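Long-range contacts in Pa14_01140 (Pseudomonas aeruginosa, PDB 6OX6), which acts as the immunity protein that binds the type VI secretion effector Tas1, a (p)ppApp-synthesizing toxin, and helps prevent its early activation: residues 2-12 with 56-64; 32-40 with 47-55. All coordinates share one frame; numbering follows the deposited sequence.

Interaction 1 (2-12 with 56-64); sequences AIEKGEAFARR and NDALRFGRE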
loop_
_atom_site.group_PDB
_atom_site.type_symbol
_atom_site.label_atom_id
_atom_site.label_comp_id
_atom_site.label_asym_id
_atom_site.label_seq_id
_atom_site.Cartn_x
_atom_site.Cartn_y
_atom_site.Cartn_z
ATOM N N ALA B 2 -6.559 4.001 11.275
ATOM C CA ALA B 2 -6.855 2.564 11.107
ATOM C C ALA B 2 -8.217 2.115 11.684
ATOM O O ALA B 2 -8.725 2.695 12.655
ATOM C CB ALA B 2 -5.750 1.736 11.737
ATOM N N ILE B 3 -8.772 1.058 11.085
ATOM C CA ILE B 3 -9.995 0.407 11.548
ATOM C C ILE B 3 -9.661 -1.081 11.662
ATOM O O ILE B 3 -9.653 -1.800 10.655
ATOM C CB ILE B 3 -11.179 0.643 10.595
ATOM C CG1 ILE B 3 -11.326 2.145 10.279
ATOM C CG2 ILE B 3 -12.481 0.122 11.196
ATOM C CD1 ILE B 3 -10.733 2.595 8.950
ATOM N N GLU B 4 -9.373 -1.546 12.880
ATOM C CA GLU B 4 -8.907 -2.911 13.093
ATOM C C GLU B 4 -10.035 -3.910 12.858
ATOM O O GLU B 4 -11.202 -3.620 13.123
ATOM C CB GLU B 4 -8.376 -3.071 14.524
ATOM C CG GLU B 4 -7.098 -2.263 14.854
ATOM C CD GLU B 4 -7.356 -0.799 15.290
ATOM O OE1 GLU B 4 -8.521 -0.325 15.215
ATOM O OE2 GLU B 4 -6.387 -0.121 15.724
ATOM N N LYS B 5 -9.687 -5.100 12.348
ATOM C CA LYS B 5 -10.686 -6.165 12.217
ATOM C C LYS B 5 -11.099 -6.687 13.594
ATOM O O LYS B 5 -10.341 -6.623 14.565
ATOM C CB LYS B 5 -10.160 -7.319 11.352
ATOM C CG LYS B 5 -10.002 -6.969 9.852
ATOM C CD LYS B 5 -9.434 -8.149 9.032
ATOM C CE LYS B 5 -9.231 -7.769 7.564
ATOM N NZ LYS B 5 -8.516 -8.863 6.768
ATOM N N GLY B 6 -12.326 -7.189 13.677
ATOM C CA GLY B 6 -12.843 -7.718 14.929
ATOM C C GLY B 6 -14.034 -6.979 15.519
ATOM O O GLY B 6 -15.069 -6.820 14.859
ATOM N N GLU B 7 -13.861 -6.491 16.756
ATOM C CA GLU B 7 -14.986 -6.135 17.614
ATOM C C GLU B 7 -15.971 -5.178 16.948
ATOM O O GLU B 7 -17.185 -5.429 16.942
ATOM C CB GLU B 7 -14.468 -5.577 18.940
ATOM C CG GLU B 7 -14.640 -6.688 19.982
ATOM C CD GLU B 7 -14.193 -6.224 21.388
ATOM O OE1 GLU B 7 -13.364 -6.890 22.077
ATOM O OE2 GLU B 7 -14.823 -5.219 21.843
ATOM N N ALA B 8 -15.460 -4.108 16.336
ATOM C CA ALA B 8 -16.305 -3.045 15.797
ATOM C C ALA B 8 -17.180 -3.526 14.644
ATOM O O ALA B 8 -18.363 -3.160 14.552
ATOM C CB ALA B 8 -15.430 -1.885 15.324
ATOM N N PHE B 9 -16.595 -4.305 13.720
ATOM C CA PHE B 9 -17.333 -4.798 12.568
ATOM C C PHE B 9 -18.471 -5.725 12.968
ATOM O O PHE B 9 -19.444 -5.887 12.222
ATOM C CB PHE B 9 -16.363 -5.523 11.635
ATOM C CG PHE B 9 -15.453 -4.593 10.898
ATOM C CD1 PHE B 9 -14.235 -4.222 11.444
ATOM C CD2 PHE B 9 -15.846 -4.046 9.690
ATOM C CE1 PHE B 9 -13.402 -3.338 10.773
ATOM C CE2 PHE B 9 -15.020 -3.164 9.006
ATOM C CZ PHE B 9 -13.791 -2.807 9.556
ATOM N N ALA B 10 -18.345 -6.389 14.099
ATOM C CA ALA B 10 -19.456 -7.199 14.555
ATOM C C ALA B 10 -20.456 -6.393 15.361
ATOM O O ALA B 10 -21.606 -6.816 15.476
ATOM C CB ALA B 10 -18.958 -8.382 15.381
ATOM N N ARG B 11 -19.988 -5.302 15.960
ATOM C CA ARG B 11 -20.815 -4.363 16.719
ATOM C C ARG B 11 -21.816 -3.493 15.926
ATOM O O ARG B 11 -22.943 -3.279 16.373
ATOM C CB ARG B 11 -19.929 -3.462 17.584
ATOM C CG ARG B 11 -19.550 -4.066 18.926
ATOM C CD ARG B 11 -19.549 -3.016 20.024
ATOM N NE ARG B 11 -18.920 -1.772 19.590
ATOM C CZ ARG B 11 -17.610 -1.610 19.435
ATOM N NH1 ARG B 11 -16.782 -2.617 19.680
ATOM N NH2 ARG B 11 -17.126 -0.442 19.036
ATOM N N ARG B 12 -21.401 -2.995 14.758
ATOM C CA ARG B 12 -22.219 -2.084 13.973
ATOM C C ARG B 12 -21.682 -1.775 12.587
ATOM O O ARG B 12 -20.575 -2.164 12.238
ATOM C CB ARG B 12 -22.197 -0.733 14.695
ATOM C CG ARG B 12 -20.796 -0.129 14.715
ATOM C CD ARG B 12 -20.588 0.943 15.772
ATOM N NE ARG B 12 -19.176 1.068 16.119
ATOM C CZ ARG B 12 -18.303 1.814 15.450
ATOM N NH1 ARG B 12 -18.696 2.515 14.403
ATOM N NH2 ARG B 12 -17.037 1.860 15.829
ATOM N N ASN B 56 -8.307 -3.927 2.451
ATOM C CA ASN B 56 -7.424 -4.150 3.586
ATOM C C ASN B 56 -6.415 -3.010 3.747
ATOM O O ASN B 56 -6.010 -2.701 4.869
ATOM C CB ASN B 56 -6.723 -5.504 3.438
ATOM C CG ASN B 56 -7.651 -6.664 3.816
ATOM O OD1 ASN B 56 -7.719 -7.039 4.981
ATOM N ND2 ASN B 56 -8.377 -7.205 2.852
ATOM N N ASP B 57 -6.021 -2.347 2.652
ATOM C CA ASP B 57 -5.216 -1.132 2.815
ATOM C C ASP B 57 -6.010 -0.054 3.540
ATOM O O ASP B 57 -5.470 0.667 4.394
ATOM C CB ASP B 57 -4.719 -0.612 1.463
ATOM C CG ASP B 57 -3.469 -1.342 0.973
ATOM O OD1 ASP B 57 -3.014 -2.266 1.661
ATOM O OD2 ASP B 57 -2.923 -0.984 -0.098
ATOM N N ALA B 58 -7.290 0.077 3.197
ATOM C CA ALA B 58 -8.151 1.068 3.835
ATOM C C ALA B 58 -8.287 0.793 5.318
ATOM O O ALA B 58 -8.289 1.725 6.130
ATOM C CB ALA B 58 -9.519 1.080 3.157
ATOM N N LEU B 59 -8.349 -0.482 5.705
ATOM C CA LEU B 59 -8.403 -0.794 7.133
ATOM C C LEU B 59 -7.123 -0.389 7.823
ATOM O O LEU B 59 -7.157 0.111 8.956
ATOM C CB LEU B 59 -8.648 -2.276 7.369
ATOM C CG LEU B 59 -9.933 -2.817 6.767
ATOM C CD1 LEU B 59 -10.175 -4.264 7.228
ATOM C CD2 LEU B 59 -11.087 -1.934 7.169
ATOM N N ARG B 60 -5.978 -0.595 7.164
ATOM C CA ARG B 60 -4.736 -0.365 7.878
ATOM C C ARG B 60 -4.439 1.113 7.979
ATOM O O ARG B 60 -3.922 1.569 9.001
ATOM C CB ARG B 60 -3.575 -1.110 7.209
ATOM C CG ARG B 60 -3.680 -2.632 7.351
ATOM C CD ARG B 60 -2.572 -3.319 6.569
ATOM N NE ARG B 60 -1.232 -2.937 7.027
ATOM C CZ ARG B 60 -0.120 -3.330 6.415
ATOM N NH1 ARG B 60 -0.200 -4.077 5.298
ATOM N NH2 ARG B 60 1.055 -2.963 6.889
ATOM N N PHE B 61 -4.756 1.872 6.936
ATOM C CA PHE B 61 -4.240 3.224 6.807
ATOM C C PHE B 61 -5.323 4.287 6.720
ATOM O O PHE B 61 -4.985 5.470 6.712
ATOM C CB PHE B 61 -3.322 3.320 5.580
ATOM C CG PHE B 61 -2.280 2.216 5.507
ATOM C CD1 PHE B 61 -1.359 2.040 6.540
ATOM C CD2 PHE B 61 -2.195 1.393 4.392
ATOM C CE1 PHE B 61 -0.391 1.036 6.472
ATOM C CE2 PHE B 61 -1.220 0.375 4.304
ATOM C CZ PHE B 61 -0.328 0.194 5.353
ATOM N N GLY B 62 -6.599 3.902 6.604
ATOM C CA GLY B 62 -7.687 4.848 6.498
ATOM C C GLY B 62 -8.219 5.244 7.866
ATOM O O GLY B 62 -7.658 4.915 8.914
ATOM N N ARG B 63 -9.324 5.965 7.851
ATOM C CA ARG B 63 -9.917 6.464 9.081
ATOM C C ARG B 63 -11.420 6.244 9.029
ATOM O O ARG B 63 -12.026 6.183 7.950
ATOM C CB ARG B 63 -9.601 7.951 9.306
ATOM C CG ARG B 63 -10.175 8.872 8.234
ATOM C CD ARG B 63 -9.515 10.249 8.246
ATOM N NE ARG B 63 -8.104 10.197 7.876
ATOM C CZ ARG B 63 -7.106 10.319 8.743
ATOM N NH1 ARG B 63 -7.371 10.496 10.030
ATOM N NH2 ARG B 63 -5.847 10.258 8.324
ATOM N N GLU B 64 -12.008 6.096 10.205
ATOM C CA GLU B 64 -13.438 5.885 10.292
ATOM C C GLU B 64 -14.162 7.218 10.078
ATOM O O GLU B 64 -13.703 8.267 10.532
ATOM C CB GLU B 64 -13.785 5.255 11.652
ATOM C CG GLU B 64 -15.244 4.926 11.815
ATOM C CD GLU B 64 -15.552 3.954 12.949
ATOM O OE1 GLU B 64 -14.613 3.450 13.614
ATOM O OE2 GLU B 64 -16.760 3.669 13.137
HETATM O O HOH W 1 -10.497 5.514 12.749
HETATM O O HOH W 2 -3.583 3.917 10.257
#

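Interaction 2 (32-40 with 47-55); sequences GTIHVRFYG and PVEHDNRLF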
loop_
_atom_site.group_PDB
_atom_site.type_symbol
_atom_site.label_atom_id
_atom_site.label_comp_id
_atom_site.label_asym_id
_atom_site.label_seq_id
_atom_site.Cartn_x
_atom_site.Cartn_y
_atom_site.Cartn_z
ATOM N N GLY B 32 -23.194 -8.499 6.410
ATOM C CA GLY B 32 -21.811 -8.922 6.266
ATOM C C GLY B 32 -21.159 -8.476 4.973
ATOM O O GLY B 32 -20.274 -9.178 4.451
ATOM N N THR B 33 -21.544 -7.309 4.446
ATOM C CA THR B 33 -21.135 -6.910 3.106
ATOM C C THR B 33 -20.312 -5.633 3.132
ATOM O O THR B 33 -20.513 -4.742 3.972
ATOM C CB THR B 33 -22.349 -6.718 2.181
ATOM O OG1 THR B 33 -23.322 -5.908 2.841
ATOM C CG2 THR B 33 -22.995 -8.066 1.858
ATOM N N ILE B 34 -19.389 -5.552 2.181
ATOM C CA ILE B 34 -18.567 -4.380 1.974
ATOM C C ILE B 34 -18.960 -3.796 0.638
ATOM O O ILE B 34 -19.012 -4.527 -0.367
ATOM C CB ILE B 34 -17.072 -4.724 1.974
ATOM C CG1 ILE B 34 -16.677 -5.437 3.270
ATOM C CG2 ILE B 34 -16.277 -3.452 1.722
ATOM C CD1 ILE B 34 -15.385 -6.211 3.164
ATOM N N HIS B 35 -19.236 -2.494 0.618
ATOM C CA HIS B 35 -19.392 -1.763 -0.630
ATOM C C HIS B 35 -18.364 -0.653 -0.700
ATOM O O HIS B 35 -17.909 -0.158 0.328
ATOM C CB HIS B 35 -20.793 -1.182 -0.777
ATOM C CG HIS B 35 -21.808 -2.204 -1.157
ATOM N ND1 HIS B 35 -22.425 -3.014 -0.229
ATOM C CD2 HIS B 35 -22.296 -2.575 -2.365
ATOM C CE1 HIS B 35 -23.259 -3.833 -0.847
ATOM N NE2 HIS B 35 -23.198 -3.588 -2.146
ATOM N N VAL B 36 -18.013 -0.247 -1.919
ATOM C CA VAL B 36 -16.975 0.748 -2.145
ATOM C C VAL B 36 -17.602 1.953 -2.825
ATOM O O VAL B 36 -18.529 1.796 -3.632
ATOM C CB VAL B 36 -15.818 0.178 -2.993
ATOM C CG1 VAL B 36 -16.308 -0.198 -4.420
ATOM C CG2 VAL B 36 -14.694 1.170 -3.072
ATOM N N ARG B 37 -17.119 3.160 -2.465
ATOM C CA ARG B 37 -17.540 4.404 -3.118
ATOM C C ARG B 37 -16.314 5.278 -3.321
ATOM O O ARG B 37 -15.727 5.756 -2.344
ATOM C CB ARG B 37 -18.589 5.147 -2.296
ATOM C CG ARG B 37 -19.123 6.376 -2.996
ATOM C CD ARG B 37 -20.347 6.944 -2.316
ATOM N NE ARG B 37 -20.836 8.111 -3.044
ATOM C CZ ARG B 37 -21.777 8.945 -2.610
ATOM N NH1 ARG B 37 -22.362 8.775 -1.430
ATOM N NH2 ARG B 37 -22.120 9.966 -3.367
ATOM N N PHE B 38 -15.909 5.470 -4.575
ATOM C CA PHE B 38 -14.740 6.285 -4.884
ATOM C C PHE B 38 -15.105 7.751 -4.866
ATOM O O PHE B 38 -16.258 8.116 -5.108
ATOM C CB PHE B 38 -14.158 5.917 -6.246
ATOM C CG PHE B 38 -13.507 4.541 -6.268
ATOM C CD1 PHE B 38 -14.213 3.427 -6.696
ATOM C CD2 PHE B 38 -12.209 4.376 -5.843
ATOM C CE1 PHE B 38 -13.640 2.182 -6.704
ATOM C CE2 PHE B 38 -11.611 3.096 -5.843
ATOM C CZ PHE B 38 -12.338 2.017 -6.272
ATOM N N TYR B 39 -14.113 8.597 -4.564
ATOM C CA TYR B 39 -14.357 10.036 -4.509
ATOM C C TYR B 39 -14.996 10.494 -5.801
ATOM O O TYR B 39 -14.568 10.099 -6.885
ATOM C CB TYR B 39 -13.059 10.809 -4.298
ATOM C CG TYR B 39 -12.519 10.819 -2.894
ATOM C CD1 TYR B 39 -12.922 9.875 -1.945
ATOM C CD2 TYR B 39 -11.595 11.778 -2.521
ATOM C CE1 TYR B 39 -12.397 9.881 -0.661
ATOM C CE2 TYR B 39 -11.068 11.796 -1.270
ATOM C CZ TYR B 39 -11.460 10.849 -0.336
ATOM O OH TYR B 39 -10.907 10.942 0.930
ATOM N N GLY B 40 -16.045 11.305 -5.683
ATOM C CA GLY B 40 -16.720 11.857 -6.845
ATOM C C GLY B 40 -17.656 10.921 -7.579
ATOM O O GLY B 40 -18.107 11.263 -8.687
ATOM N N PRO B 47 -20.601 -5.774 -4.552
ATOM C CA PRO B 47 -19.914 -5.922 -3.251
ATOM C C PRO B 47 -18.424 -6.164 -3.431
ATOM O O PRO B 47 -17.975 -6.565 -4.515
ATOM C CB PRO B 47 -20.579 -7.157 -2.626
ATOM C CG PRO B 47 -21.886 -7.329 -3.369
ATOM C CD PRO B 47 -21.657 -6.779 -4.763
ATOM N N VAL B 48 -17.660 -5.933 -2.372
ATOM C CA VAL B 48 -16.213 -6.104 -2.359
ATOM C C VAL B 48 -15.896 -7.328 -1.520
ATOM O O VAL B 48 -16.501 -7.528 -0.459
ATOM C CB VAL B 48 -15.523 -4.851 -1.781
ATOM C CG1 VAL B 48 -14.032 -5.098 -1.525
ATOM C CG2 VAL B 48 -15.766 -3.643 -2.705
ATOM N N GLU B 49 -14.952 -8.143 -2.000
ATOM C CA GLU B 49 -14.483 -9.325 -1.287
ATOM C C GLU B 49 -13.656 -8.964 -0.049
ATOM O O GLU B 49 -12.817 -8.051 -0.069
ATOM C CB GLU B 49 -13.642 -10.173 -2.217
ATOM C CG GLU B 49 -13.735 -11.626 -1.904
ATOM C CD GLU B 49 -14.752 -12.334 -2.773
ATOM O OE1 GLU B 49 -15.639 -11.636 -3.330
ATOM O OE2 GLU B 49 -14.656 -13.584 -2.901
ATOM N N HIS B 50 -13.849 -9.720 1.032
ATOM C CA HIS B 50 -13.278 -9.249 2.283
ATOM C C HIS B 50 -11.762 -9.363 2.296
ATOM O O HIS B 50 -11.111 -8.657 3.083
ATOM C CB HIS B 50 -13.899 -9.988 3.473
ATOM C CG HIS B 50 -13.399 -11.386 3.648
ATOM N ND1 HIS B 50 -14.112 -12.482 3.218
ATOM C CD2 HIS B 50 -12.261 -11.867 4.200
ATOM C CE1 HIS B 50 -13.431 -13.580 3.494
ATOM N NE2 HIS B 50 -12.305 -13.234 4.089
ATOM N N ASP B 51 -11.171 -10.181 1.420
ATOM C CA ASP B 51 -9.713 -10.215 1.300
ATOM C C ASP B 51 -9.185 -9.270 0.215
ATOM O O ASP B 51 -8.036 -9.417 -0.206
ATOM C CB ASP B 51 -9.220 -11.636 1.038
ATOM C CG ASP B 51 -9.566 -12.126 -0.350
ATOM O OD1 ASP B 51 -10.603 -11.688 -0.912
ATOM O OD2 ASP B 51 -8.805 -12.978 -0.865
ATOM N N ASN B 52 -9.990 -8.307 -0.229
ATOM C CA ASN B 52 -9.577 -7.404 -1.300
ATOM C C ASN B 52 -8.406 -6.525 -0.857
ATOM O O ASN B 52 -8.386 -6.000 0.255
ATOM C CB ASN B 52 -10.751 -6.525 -1.714
ATOM C CG ASN B 52 -10.361 -5.463 -2.698
ATOM O OD1 ASN B 52 -10.116 -4.297 -2.335
ATOM N ND2 ASN B 52 -10.286 -5.853 -3.955
ATOM N N ARG B 53 -7.436 -6.345 -1.752
ATOM C CA ARG B 53 -6.210 -5.621 -1.423
ATOM C C ARG B 53 -6.505 -4.200 -0.946
ATOM O O ARG B 53 -6.027 -3.766 0.105
ATOM C CB ARG B 53 -5.304 -5.594 -2.661
ATOM C CG ARG B 53 -3.858 -5.179 -2.388
ATOM C CD ARG B 53 -3.661 -3.648 -2.421
ATOM N NE ARG B 53 -4.285 -3.002 -3.583
ATOM C CZ ARG B 53 -4.282 -1.683 -3.799
ATOM N NH1 ARG B 53 -3.712 -0.870 -2.922
ATOM N NH2 ARG B 53 -4.870 -1.169 -4.880
ATOM N N LEU B 54 -7.245 -3.441 -1.744
ATOM C CA LEU B 54 -7.426 -2.021 -1.443
ATOM C C LEU B 54 -8.277 -1.844 -0.190
ATOM O O LEU B 54 -8.007 -0.972 0.649
ATOM C CB LEU B 54 -8.052 -1.331 -2.660
ATOM C CG LEU B 54 -8.387 0.163 -2.600
ATOM C CD1 LEU B 54 -7.104 0.952 -2.362
ATOM C CD2 LEU B 54 -9.112 0.619 -3.903
ATOM N N PHE B 55 -9.257 -2.722 0.004
ATOM C CA PHE B 55 -10.034 -2.687 1.238
ATOM C C PHE B 55 -9.159 -2.900 2.474
ATOM O O PHE B 55 -9.276 -2.168 3.465
ATOM C CB PHE B 55 -11.126 -3.747 1.200
ATOM C CG PHE B 55 -11.882 -3.860 2.510
ATOM C CD1 PHE B 55 -12.690 -2.813 2.941
ATOM C CD2 PHE B 55 -11.751 -4.984 3.325
ATOM C CE1 PHE B 55 -13.384 -2.892 4.131
ATOM C CE2 PHE B 55 -12.449 -5.064 4.538
ATOM C CZ PHE B 55 -13.261 -4.022 4.936
HETATM O O HOH W 3 -18.714 -7.966 0.725
#

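Interaction 1 (2-12 with 56-64)
A2 and I3 lie against L59, R60 and G62 in a mostly buried contact that ties the N-terminal arm to the C-terminal end of helix 53-61, at the edge of a four-stranded antiparallel sheet packed against that helix. Two backbone bonds fix the arm: L59 O, in the last turn where no helical N-H follows to take it, accepts from I3 N at 2.8 Å, nearly straight at 168°, and G62 O, just beyond the helix, accepts from A2 N at 2.8 Å. G62 suits its place because a CB would collide with A58 O. A water joins A2 N to R60 O across the same seam.

I3 and L59 carry the apolar part. The CD1 tip of I3 rests on the backbone, 3.7 Å from R63 C, and both I3 and L59 touch I16 of the sheet. L59 divides its methyls: CD1 lies against the aliphatic stem of K5 and CD2 meets CZ of F9. With CG beside the backbone N (chi1 -70°) and extended beyond it, K5 crosses L59 to bring NZ 2.7 Å from N56 OD1, in the carbonyl plane; NZ also bonds backbone oxygens of W409 and L412 of the Tas1 chain.

Beyond the arm, a salt bridge joins R12 and E64, their planar groups 9° from coplanar, NH1 of R12 donating to OE2 of E64 at 2.6 Å.

Interaction 2 (32-40 with 47-55)
I34, on strand 33-38, meets the loop 47-52 and the first turn of helix 53-61 mainly through apolar contacts. Its CD1 methyl sits over one face of the F55 ring, 3.7 Å from the centroid and 22° off the normal, a CH-pi contact. With CG of F55 anti to the backbone N (chi1 174°), the ring extends from the helix toward the strand, while I34 comes from the opposite direction; both branches of I34 touch the ring, CG2 reaching the CD1-CE1 side. The branched side chain of V48 suits a place between I34 and V36: its CB lies 3.8 Å from I34 CG2, and its CG2 branch crosses V36 at about a right angle, 3.8 Å from V36 CB. Farther along, CD2 of L54 approaches the F38 ring at its edge, 4.0 Å from CE2. At the exposed end P47 places its CA over one face of the H35 imidazole.

Polar links are few. V48 N donates to I34 O at 2.8 Å, the donor tilted 30° from the carbonyl plane, and a water connects I34 N with V48 O, so one direct bond and one water link the backbones of I34 and V48. Within 47-55, a type I turn runs from E49 to N52, closed by N52 N to E49 O. The N52 carboxamide then takes the F55 N-H on a lone pair of OD1 at 2.9 Å, suiting asparagine to the start of a helix whose first N-H groups lack backbone acceptors. This is an N-capped helix packed on an antiparallel sheet, with the I34-F55 pair in the helix-sheet interface.

Along the chain, interaction 2 is nested within the loop closed by interaction 1, and their centres lie about 12 Å apart. Both use helix 53-61, whose beginning belongs to 47-55 and whose end belongs to 56-64. They also reach the same antiparallel sheet at its two outermost strands within this chain: 33-38 in interaction 2 and 63-65 in interaction 1. N56 joins them directly, its ND2 probably hydrogen-bonded to H50 O at 3.1 Å. One contact packs the start of the helix on strand 33-38; the other lays the N-terminal arm along its end and the strand that follows. Residues of both contacts, among them K5, R60, H50 and R53, bind the Tas1 chain, so this small fold presents part of the toxin-binding surface.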